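Long-range contacts in hypothetical protein, GDSL-like Lipase/Acylhydrolase family protein (PDB 4M8K), which is of unknown function but probably hydrolyses esters, as a putative lipase/acylhydrolase of the GDSL family: residues His36-Trp45 against Glu77-Ser85; Val87-Ser98 against Lys140-Phe150. One frame throughout, in Å; residues are numbered along the deposited sequence. Where two conformers were deposited one is given.

Contact 1 (His36-Trp45 against Glu77-Ser85). With ACT (acetate ion), chain C.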
loop_
_atom_site.group_PDB
_atom_site.type_symbol
_atom_site.label_atom_id
_atom_site.label_comp_id
_atom_site.label_asym_id
_atom_site.label_seq_id
_atom_site.Cartn_x
_atom_site.Cartn_y
_atom_site.Cartn_z
ATOM N N HIS A 36 1.785 9.698 -12.128
ATOM C CA HIS A 36 2.506 8.435 -12.015
ATOM C C HIS A 36 1.669 7.388 -11.309
ATOM O O HIS A 36 2.212 6.429 -10.726
ATOM C CB HIS A 36 3.815 8.633 -11.214
ATOM C CG HIS A 36 4.820 9.457 -11.924
ATOM N ND1 HIS A 36 5.847 8.906 -12.666
ATOM C CD2 HIS A 36 4.938 10.795 -12.050
ATOM C CE1 HIS A 36 6.528 9.877 -13.247
ATOM N NE2 HIS A 36 5.992 11.028 -12.892
ATOM N N VAL A 37 0.351 7.524 -11.346
ATOM C CA VAL A 37 -0.522 6.445 -10.827
ATOM C C VAL A 37 -1.368 5.889 -11.936
ATOM O O VAL A 37 -1.643 6.575 -12.911
ATOM C CB VAL A 37 -1.419 6.984 -9.687
ATOM C CG1 VAL A 37 -0.563 7.349 -8.496
ATOM C CG2 VAL A 37 -2.239 8.206 -10.132
ATOM N N SER A 38 -1.863 4.651 -11.776
ATOM C CA SER A 38 -2.785 4.070 -12.720
ATOM C C SER A 38 -3.887 3.361 -11.958
ATOM O O SER A 38 -3.575 2.525 -11.100
ATOM C CB SER A 38 -2.058 3.076 -13.595
ATOM O OG SER A 38 -0.920 3.672 -14.148
ATOM N N PRO A 39 -5.140 3.660 -12.268
ATOM C CA PRO A 39 -5.654 4.638 -13.247
ATOM C C PRO A 39 -5.181 6.081 -12.993
ATOM O O PRO A 39 -4.971 6.506 -11.863
ATOM C CB PRO A 39 -7.166 4.554 -13.073
ATOM C CG PRO A 39 -7.427 3.182 -12.485
ATOM C CD PRO A 39 -6.229 2.877 -11.650
ATOM N N ALA A 40 -5.015 6.819 -14.066
ATOM C CA ALA A 40 -4.577 8.218 -13.984
ATOM C C ALA A 40 -5.516 9.067 -13.143
ATOM O O ALA A 40 -5.072 10.005 -12.489
ATOM C CB ALA A 40 -4.445 8.820 -15.380
ATOM N N ALA A 41 -6.805 8.742 -13.149
ATOM C CA ALA A 41 -7.771 9.486 -12.359
ATOM C C ALA A 41 -7.705 9.249 -10.827
ATOM O O ALA A 41 -8.326 9.997 -10.075
ATOM C CB ALA A 41 -9.186 9.205 -12.880
ATOM N N ASN A 42 -6.940 8.258 -10.358
ATOM C CA ASN A 42 -6.717 8.118 -8.950
ATOM C C ASN A 42 -6.252 9.429 -8.305
ATOM O O ASN A 42 -5.315 10.058 -8.790
ATOM C CB ASN A 42 -5.655 7.014 -8.660
ATOM C CG ASN A 42 -6.191 5.614 -8.851
ATOM O OD1 ASN A 42 -7.318 5.404 -9.316
ATOM N ND2 ASN A 42 -5.388 4.627 -8.459
ATOM N N LEU A 43 -6.844 9.781 -7.174
ATOM C CA LEU A 43 -6.425 10.966 -6.446
ATOM C C LEU A 43 -5.003 10.827 -5.950
ATOM O O LEU A 43 -4.573 9.759 -5.491
ATOM C CB LEU A 43 -7.353 11.264 -5.267
ATOM C CG LEU A 43 -8.800 11.565 -5.655
ATOM C CD1 LEU A 43 -9.623 11.813 -4.384
ATOM C CD2 LEU A 43 -8.915 12.738 -6.625
ATOM N N CYS A 44 -4.275 11.924 -6.052
ATOM C CA CYS A 44 -2.880 12.014 -5.564
ATOM C C CYS A 44 -2.707 13.064 -4.467
ATOM O O CYS A 44 -3.467 14.009 -4.395
ATOM C CB CYS A 44 -1.994 12.366 -6.739
ATOM S SG CYS A 44 -1.846 11.035 -7.964
ATOM N N TRP A 45 -1.670 12.928 -3.657
ATOM C CA TRP A 45 -1.347 13.857 -2.613
ATOM C C TRP A 45 -0.105 14.668 -2.964
ATOM O O TRP A 45 -0.040 15.829 -2.656
ATOM C CB TRP A 45 -1.129 13.086 -1.308
ATOM C CG TRP A 45 -1.215 13.919 -0.048
ATOM C CD1 TRP A 45 -2.318 14.141 0.687
ATOM C CD2 TRP A 45 -0.131 14.565 0.639
ATOM N NE1 TRP A 45 -1.999 14.897 1.777
ATOM C CE2 TRP A 45 -0.654 15.136 1.786
ATOM C CE3 TRP A 45 1.257 14.673 0.402
ATOM C CZ2 TRP A 45 0.131 15.892 2.666
ATOM C CZ3 TRP A 45 2.022 15.348 1.283
ATOM C CH2 TRP A 45 1.468 15.996 2.392
ATOM N N GLU A 77 5.600 -1.821 -12.706
ATOM C CA GLU A 77 4.530 -2.371 -13.536
ATOM C C GLU A 77 3.328 -1.410 -13.368
ATOM O O GLU A 77 3.010 -0.639 -14.296
ATOM C CB GLU A 77 4.228 -3.796 -13.129
ATOM C CG GLU A 77 3.023 -4.432 -13.787
ATOM C CD GLU A 77 3.267 -4.860 -15.233
ATOM O OE1 GLU A 77 4.378 -4.626 -15.758
ATOM O OE2 GLU A 77 2.340 -5.413 -15.863
ATOM N N ARG A 78 2.691 -1.390 -12.186
ATOM C CA ARG A 78 1.591 -0.471 -11.993
ATOM C C ARG A 78 1.697 0.119 -10.615
ATOM O O ARG A 78 1.855 -0.603 -9.659
ATOM C CB ARG A 78 0.220 -1.148 -12.102
ATOM C CG ARG A 78 -0.174 -1.574 -13.508
ATOM C CD ARG A 78 -0.287 -0.397 -14.507
ATOM N NE ARG A 78 -0.884 -0.938 -15.730
ATOM C CZ ARG A 78 -2.196 -1.166 -15.905
ATOM N NH1 ARG A 78 -3.104 -0.846 -14.981
ATOM N NH2 ARG A 78 -2.605 -1.706 -17.047
ATOM N N ASN A 79 1.540 1.437 -10.536
ATOM C CA ASN A 79 1.324 2.120 -9.260
ATOM C C ASN A 79 -0.164 2.503 -9.070
ATOM O O ASN A 79 -0.591 3.627 -9.412
ATOM C CB ASN A 79 2.227 3.345 -9.141
ATOM C CG ASN A 79 2.165 3.957 -7.752
ATOM O OD1 ASN A 79 1.511 3.414 -6.875
ATOM N ND2 ASN A 79 2.738 5.154 -7.593
ATOM N N ASN A 80 -0.914 1.545 -8.558
ATOM C CA ASN A 80 -2.321 1.770 -8.231
ATOM C C ASN A 80 -2.456 2.297 -6.817
ATOM O O ASN A 80 -2.742 1.561 -5.881
ATOM C CB ASN A 80 -3.135 0.490 -8.409
ATOM C CG ASN A 80 -4.619 0.755 -8.485
ATOM O OD1 ASN A 80 -5.121 1.727 -7.900
ATOM N ND2 ASN A 80 -5.332 -0.096 -9.201
ATOM N N SER A 81 -2.246 3.596 -6.685
ATOM C CA SER A 81 -2.307 4.288 -5.418
ATOM C C SER A 81 -3.281 5.438 -5.543
ATOM O O SER A 81 -3.393 6.055 -6.588
ATOM C CB SER A 81 -0.917 4.746 -4.938
ATOM O OG SER A 81 -0.012 3.637 -4.711
ATOM N N TYR A 82 -3.984 5.702 -4.433
ATOM C CA TYR A 82 -5.186 6.514 -4.391
ATOM C C TYR A 82 -5.294 7.189 -3.026
ATOM O O TYR A 82 -5.526 6.540 -1.998
ATOM C CB TYR A 82 -6.392 5.629 -4.654
ATOM C CG TYR A 82 -7.720 6.316 -5.015
ATOM C CD1 TYR A 82 -8.247 7.377 -4.274
ATOM C CD2 TYR A 82 -8.470 5.860 -6.097
ATOM C CE1 TYR A 82 -9.460 7.982 -4.624
ATOM C CE2 TYR A 82 -9.670 6.459 -6.452
ATOM C CZ TYR A 82 -10.170 7.508 -5.694
ATOM O OH TYR A 82 -11.387 8.065 -6.033
ATOM N N SER A 83 -5.207 8.519 -3.045
ATOM C CA SER A 83 -5.216 9.349 -1.830
ATOM C C SER A 83 -6.448 9.171 -0.991
ATOM O O SER A 83 -7.557 9.227 -1.483
ATOM C CB SER A 83 -5.161 10.836 -2.186
ATOM O OG SER A 83 -3.942 11.141 -2.744
ATOM N N GLY A 84 -6.263 8.944 0.304
ATOM C CA GLY A 84 -7.395 8.830 1.187
ATOM C C GLY A 84 -8.034 7.453 1.155
ATOM O O GLY A 84 -8.867 7.132 2.023
ATOM N N SER A 85 -7.622 6.593 0.223
ATOM C CA SER A 85 -8.323 5.291 0.082
ATOM C C SER A 85 -8.002 4.315 1.238
ATOM O O SER A 85 -6.889 4.270 1.774
ATOM C CB SER A 85 -8.022 4.571 -1.243
ATOM O OG SER A 85 -6.636 4.233 -1.350
HETATM C C ACT C . -3.562 9.132 2.864
HETATM O O ACT C . -3.505 10.365 2.728
HETATM O OXT ACT C . -4.092 8.448 1.989
HETATM C CH3 ACT C . -2.978 8.437 4.057
HETATM O O HOH W 1 -3.045 -0.100 -12.116
HETATM O O HOH W 2 1.416 3.238 -12.826
#

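Contact 2 (Val87-Ser98 against Lys140-Phe150)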
loop_
_atom_site.group_PDB
_atom_site.type_symbol
_atom_site.label_atom_id
_atom_site.label_comp_id
_atom_site.label_asym_id
_atom_site.label_seq_id
_atom_site.Cartn_x
_atom_site.Cartn_y
_atom_site.Cartn_z
ATOM N N VAL A 87 -8.476 0.361 3.116
ATOM C CA VAL A 87 -8.543 -1.045 2.810
ATOM C C VAL A 87 -9.986 -1.541 2.771
ATOM O O VAL A 87 -10.374 -2.260 1.849
ATOM C CB VAL A 87 -7.787 -1.840 3.870
ATOM C CG1 VAL A 87 -8.043 -3.331 3.728
ATOM C CG2 VAL A 87 -6.303 -1.520 3.768
ATOM N N CYS A 88 -10.770 -1.203 3.802
ATOM C CA CYS A 88 -12.146 -1.617 3.903
ATOM C C CYS A 88 -13.066 -0.601 3.176
ATOM O O CYS A 88 -12.602 0.500 2.764
ATOM C CB CYS A 88 -12.586 -1.823 5.380
ATOM S SG CYS A 88 -12.827 -0.309 6.318
ATOM N N HIS A 89 -14.359 -0.937 3.071
ATOM C CA HIS A 89 -15.316 -0.054 2.362
ATOM C C HIS A 89 -15.797 1.139 3.167
ATOM O O HIS A 89 -16.510 1.966 2.635
ATOM C CB HIS A 89 -16.530 -0.829 1.914
ATOM C CG HIS A 89 -16.243 -1.929 0.947
ATOM N ND1 HIS A 89 -15.446 -1.768 -0.156
ATOM C CD2 HIS A 89 -16.709 -3.200 0.895
ATOM C CE1 HIS A 89 -15.428 -2.884 -0.852
ATOM N NE2 HIS A 89 -16.204 -3.764 -0.249
ATOM N N THR A 90 -15.444 1.243 4.446
ATOM C CA THR A 90 -15.827 2.411 5.234
ATOM C C THR A 90 -14.809 3.523 5.103
ATOM O O THR A 90 -13.670 3.386 5.534
ATOM C CB THR A 90 -15.936 2.092 6.746
ATOM O OG1 THR A 90 -16.832 0.994 6.970
ATOM C CG2 THR A 90 -16.397 3.335 7.532
ATOM N N GLY A 91 -15.213 4.648 4.549
ATOM C CA GLY A 91 -14.316 5.808 4.529
ATOM C C GLY A 91 -14.475 6.844 5.635
ATOM O O GLY A 91 -15.092 6.598 6.669
ATOM N N TYR A 92 -13.961 8.038 5.374
ATOM C CA TYR A 92 -14.066 9.155 6.286
ATOM C C TYR A 92 -15.506 9.603 6.454
ATOM O O TYR A 92 -16.238 9.704 5.458
ATOM C CB TYR A 92 -13.205 10.342 5.782
ATOM C CG TYR A 92 -11.730 10.063 5.934
ATOM C CD1 TYR A 92 -11.082 10.294 7.147
ATOM C CD2 TYR A 92 -10.995 9.485 4.904
ATOM C CE1 TYR A 92 -9.733 9.976 7.335
ATOM C CE2 TYR A 92 -9.660 9.172 5.089
ATOM C CZ TYR A 92 -9.022 9.444 6.290
ATOM O OH TYR A 92 -7.679 9.141 6.454
ATOM N N GLU A 93 -15.867 9.935 7.708
ATOM C CA GLU A 93 -17.207 10.408 8.080
ATOM C C GLU A 93 -18.255 9.370 7.697
ATOM O O GLU A 93 -19.301 9.698 7.176
ATOM C CB GLU A 93 -17.535 11.752 7.415
ATOM C CG GLU A 93 -16.414 12.781 7.387
ATOM C CD GLU A 93 -16.259 13.553 8.672
ATOM O OE1 GLU A 93 -16.298 12.940 9.765
ATOM O OE2 GLU A 93 -16.085 14.783 8.576
ATOM N N LYS A 94 -17.916 8.104 7.897
ATOM C CA LYS A 94 -18.713 6.960 7.409
ATOM C C LYS A 94 -19.093 7.002 5.909
ATOM O O LYS A 94 -20.032 6.327 5.527
ATOM C CB LYS A 94 -19.973 6.806 8.264
ATOM C CG LYS A 94 -19.680 6.412 9.699
ATOM C CD LYS A 94 -20.870 6.685 10.629
ATOM C CE LYS A 94 -21.087 8.188 10.845
ATOM N NZ LYS A 94 -22.208 8.563 11.765
ATOM N N ALA A 95 -18.380 7.767 5.061
ATOM C CA ALA A 95 -18.635 7.706 3.625
ATOM C C ALA A 95 -18.473 6.262 3.086
ATOM O O ALA A 95 -17.735 5.486 3.614
ATOM C CB ALA A 95 -17.700 8.610 2.899
ATOM N N ASP A 96 -19.175 5.939 2.001
ATOM C CA ASP A 96 -19.052 4.661 1.356
ATOM C C ASP A 96 -17.883 4.676 0.350
ATOM O O ASP A 96 -17.969 5.276 -0.700
ATOM C CB ASP A 96 -20.337 4.288 0.645
ATOM C CG ASP A 96 -20.396 2.833 0.375
ATOM O OD1 ASP A 96 -19.542 2.305 -0.351
ATOM O OD2 ASP A 96 -21.280 2.206 0.942
ATOM N N TYR A 97 -16.796 3.992 0.690
ATOM C CA TYR A 97 -15.621 3.967 -0.157
ATOM C C TYR A 97 -15.575 2.697 -1.054
ATOM O O TYR A 97 -14.501 2.241 -1.469
ATOM C CB TYR A 97 -14.385 4.118 0.720
ATOM C CG TYR A 97 -13.947 5.551 0.996
ATOM C CD1 TYR A 97 -14.792 6.656 0.769
ATOM C CD2 TYR A 97 -12.667 5.805 1.482
ATOM C CE1 TYR A 97 -14.339 7.956 0.985
ATOM C CE2 TYR A 97 -12.226 7.085 1.703
ATOM C CZ TYR A 97 -13.031 8.160 1.435
ATOM O OH TYR A 97 -12.530 9.405 1.730
ATOM N N SER A 98 -16.743 2.127 -1.341
ATOM C CA SER A 98 -16.850 0.952 -2.222
ATOM C C SER A 98 -16.374 1.299 -3.612
ATOM O O SER A 98 -16.173 0.400 -4.440
ATOM C CB SER A 98 -18.321 0.448 -2.340
ATOM O OG SER A 98 -18.850 0.136 -1.075
ATOM N N LYS A 140 -20.461 -8.416 1.315
ATOM C CA LYS A 140 -20.213 -6.966 1.145
ATOM C C LYS A 140 -20.333 -6.229 2.501
ATOM O O LYS A 140 -19.488 -5.397 2.847
ATOM C CB LYS A 140 -21.176 -6.392 0.136
ATOM C CG LYS A 140 -21.157 -4.852 -0.021
ATOM C CD LYS A 140 -19.854 -4.357 -0.559
ATOM C CE LYS A 140 -19.731 -2.845 -0.419
ATOM N NZ LYS A 140 -20.821 -2.046 -1.054
ATOM N N ALA A 141 -21.374 -6.577 3.251
ATOM C CA ALA A 141 -21.612 -5.945 4.569
ATOM C C ALA A 141 -20.403 -6.118 5.499
ATOM O O ALA A 141 -19.937 -5.124 6.123
ATOM C CB ALA A 141 -22.887 -6.471 5.207
ATOM N N ASP A 142 -19.880 -7.358 5.559
ATOM C CA ASP A 142 -18.754 -7.695 6.414
ATOM C C ASP A 142 -17.554 -6.784 6.051
ATOM O O ASP A 142 -16.758 -6.402 6.907
ATOM C CB ASP A 142 -18.266 -9.089 6.175
ATOM C CG ASP A 142 -19.201 -10.156 6.666
ATOM O OD1 ASP A 142 -19.956 -9.878 7.601
ATOM O OD2 ASP A 142 -19.126 -11.280 6.113
ATOM N N LEU A 143 -17.434 -6.455 4.783
ATOM C CA LEU A 143 -16.217 -5.847 4.267
ATOM C C LEU A 143 -16.123 -4.335 4.518
ATOM O O LEU A 143 -15.128 -3.733 4.135
ATOM C CB LEU A 143 -16.041 -6.184 2.789
ATOM C CG LEU A 143 -15.758 -7.643 2.467
ATOM C CD1 LEU A 143 -15.830 -7.889 0.972
ATOM C CD2 LEU A 143 -14.405 -8.038 2.990
ATOM N N TYR A 144 -17.154 -3.766 5.148
ATOM C CA TYR A 144 -17.123 -2.407 5.743
ATOM C C TYR A 144 -16.215 -2.369 6.968
ATOM O O TYR A 144 -15.840 -1.306 7.408
ATOM C CB TYR A 144 -18.563 -1.905 6.074
ATOM C CG TYR A 144 -19.276 -1.407 4.863
ATOM C CD1 TYR A 144 -19.122 -0.086 4.473
ATOM C CD2 TYR A 144 -20.086 -2.235 4.087
ATOM C CE1 TYR A 144 -19.713 0.375 3.337
ATOM C CE2 TYR A 144 -20.674 -1.774 2.919
ATOM C CZ TYR A 144 -20.497 -0.463 2.571
ATOM O OH TYR A 144 -21.103 0.026 1.450
ATOM N N SER A 145 -15.845 -3.531 7.528
ATOM C CA SER A 145 -14.972 -3.562 8.675
ATOM C C SER A 145 -13.497 -3.892 8.287
ATOM O O SER A 145 -13.229 -4.569 7.278
ATOM C CB SER A 145 -15.481 -4.588 9.702
ATOM O OG SER A 145 -16.677 -4.100 10.303
ATOM N N PHE A 146 -12.569 -3.438 9.104
ATOM C CA PHE A 146 -11.155 -3.574 8.743
ATOM C C PHE A 146 -10.597 -5.009 8.686
ATOM O O PHE A 146 -9.922 -5.430 7.690
ATOM C CB PHE A 146 -10.278 -2.762 9.676
ATOM C CG PHE A 146 -8.842 -2.766 9.239
ATOM C CD1 PHE A 146 -8.448 -1.969 8.146
ATOM C CD2 PHE A 146 -7.913 -3.600 9.815
ATOM C CE1 PHE A 146 -7.172 -2.020 7.666
ATOM C CE2 PHE A 146 -6.594 -3.593 9.362
ATOM C CZ PHE A 146 -6.237 -2.811 8.278
ATOM N N ARG A 147 -10.808 -5.775 9.739
ATOM C CA ARG A 147 -10.254 -7.123 9.737
ATOM C C ARG A 147 -10.800 -8.013 8.601
ATOM O O ARG A 147 -9.991 -8.612 7.891
ATOM C CB ARG A 147 -10.422 -7.796 11.074
ATOM C CG ARG A 147 -9.527 -7.168 12.142
ATOM C CD ARG A 147 -9.941 -7.657 13.516
ATOM N NE ARG A 147 -9.127 -7.087 14.601
ATOM C CZ ARG A 147 -9.466 -7.145 15.885
ATOM N NH1 ARG A 147 -10.618 -7.709 16.248
ATOM N NH2 ARG A 147 -8.668 -6.638 16.820
ATOM N N PRO A 148 -12.147 -8.104 8.427
ATOM C CA PRO A 148 -12.575 -8.896 7.268
ATOM C C PRO A 148 -12.008 -8.379 5.927
ATOM O O PRO A 148 -11.593 -9.177 5.106
ATOM C CB PRO A 148 -14.091 -8.777 7.307
ATOM C CG PRO A 148 -14.442 -8.397 8.732
ATOM C CD PRO A 148 -13.274 -7.594 9.222
ATOM N N ALA A 149 -11.986 -7.051 5.728
ATOM C CA ALA A 149 -11.455 -6.464 4.482
ATOM C C ALA A 149 -9.984 -6.788 4.201
ATOM O O ALA A 149 -9.661 -7.165 3.086
ATOM C CB ALA A 149 -11.687 -4.969 4.469
ATOM N N PHE A 150 -9.127 -6.706 5.220
ATOM C CA PHE A 150 -7.708 -6.991 5.079
ATOM C C PHE A 150 -7.473 -8.464 4.902
ATOM O O PHE A 150 -6.623 -8.880 4.119
ATOM C CB PHE A 150 -6.907 -6.446 6.286
ATOM C CG PHE A 150 -5.443 -6.429 6.050
ATOM C CD1 PHE A 150 -4.840 -5.462 5.256
ATOM C CD2 PHE A 150 -4.642 -7.412 6.629
ATOM C CE1 PHE A 150 -3.468 -5.512 5.000
ATOM C CE2 PHE A 150 -3.262 -7.428 6.415
ATOM C CZ PHE A 150 -2.682 -6.479 5.600
#

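Contact 1 (His36-Trp45 against Glu77-Ser85)
Asn42 reaches from the loop 36-45 to three successive residues of segment 77-85. Its CB rests 3.2 Å from Ser81 O. CG lies anti to the carbonyl carbon (chi1 -75°), which brings the amide in between the Asn80 side chain, Ser81 O and the Tyr82 ring. CG and OD1 then meet the Tyr82 ring, OD1 at 3.4 Å from Tyr82 CD2. ND2 at the tip gives one hydrogen bond to Asn80 OD1, 3.0 Å away and in the plane of the Asn42 amide. It gives another to Ser81 O, 3.1 Å away, reaching that oxygen from well above its carbonyl plane. Both N-H groups are thus used, which fixes the flip of the Asn42 amide. Asn80 ND2 binds Asn108 O, so the Asn80 amide is held at both ends.

Leu43 follows over the Tyr82 ring. Its backbone N sits above the ring centre, and its CG packs on Tyr82 CE1 at 3.8 Å.

Strand 75-81 is the outermost strand of the parallel sheet, in the 2-1-3-4-5 order of the flavodoxin-like SGNH-hydrolase fold. One side of it pairs with strand 22-27, and the loop 36-45 runs along it with sparse backbone bonds. Ser38 N donates to Asn79 O at 2.9 Å, and Ser83 N donates to Leu43 O at 2.8 Å. A water joins Ser38 O to Arg78 NH1, which also binds Asn108 OD1.

Beyond the strand, a type II turn runs from Tyr82 to Ser85. Gly84 has a positive phi there, and its N donates to acetate OXT at 2.8 Å.

Contact 2 (Val87-Ser98 against Lys140-Phe150)
His89 and Tyr144 meet edge to face. The edge of the imidazole is turned toward the face of the phenol ring, with planes 64° apart and centroids 5.6 Å apart. His89 CB sits over the same ring as a CH-pi contact, 3.8 Å from the centroid and close to its normal. The imidazole also lies beside Leu143, the two side chains pointing the same way. Lys140 crosses it at a slant, with CE 3.3 Å from His89 CD2. The lysine chain bends at chi2 (65°) and again near its end, which carries NZ past the imidazole to Ser98 OG for a hydrogen bond of 2.9 Å. His89 ND1 is hydrogen-bonded to Ser101 OG, which helps set the rotation of the ring.

Two hydrogen bonds flank this pair, one from a backbone N and one from a hydroxyl. His89 N donates to Leu143 O in a nearly straight bond of 3.1 Å. Thr90 OG1 lies near the plane of the Tyr144 ring, at its edge, and donates to Tyr144 O at 2.5 Å, in the carbonyl plane and on a lone pair. At the far end of that ring the Asp96 carboxylate stands almost perpendicular to it. Asp96 OD2 is modelled too close to Tyr144 OH, so the detail there is doubtful.

Cys88 and Val87 pack on the start of the helix. Cys88 CB presses on Ala149 CB at 3.4 Å, tight for two carbons. Val87 CB touches Phe146 CE1 at 3.8 Å, the side chains crossing at a slant, and its CG1 meets the edge of the Phe150 ring.

Helix 146-160 begins here. Phe146 and Phe150 also pack against helix 176-189, while Asp123 of helix 121-126 accepts from Val87 N and Cys88 N.

The two contacts follow one another in the sequence, with centres about 19 Å apart. They touch where Gly84 O packs on Tyr97 CE2 (3.4 Å) and on Tyr92 CE2 (3.8 Å). The acetate lies beside contact 1. Besides Gly84 N it is bound by Ser29 OG, Asn122 ND2 and His205 NE2. These are the Ser, Gly, Asn and His expected of an SGNH hydrolase, so the acetate probably marks the catalytic site, with Gly84 and Asn122 as likely oxyanion-hole donors. Asn122 ties both contacts to this site: its ND2 also binds Ser85 O from contact 1, and its OD1 pairs with Tyr92 OH from contact 2.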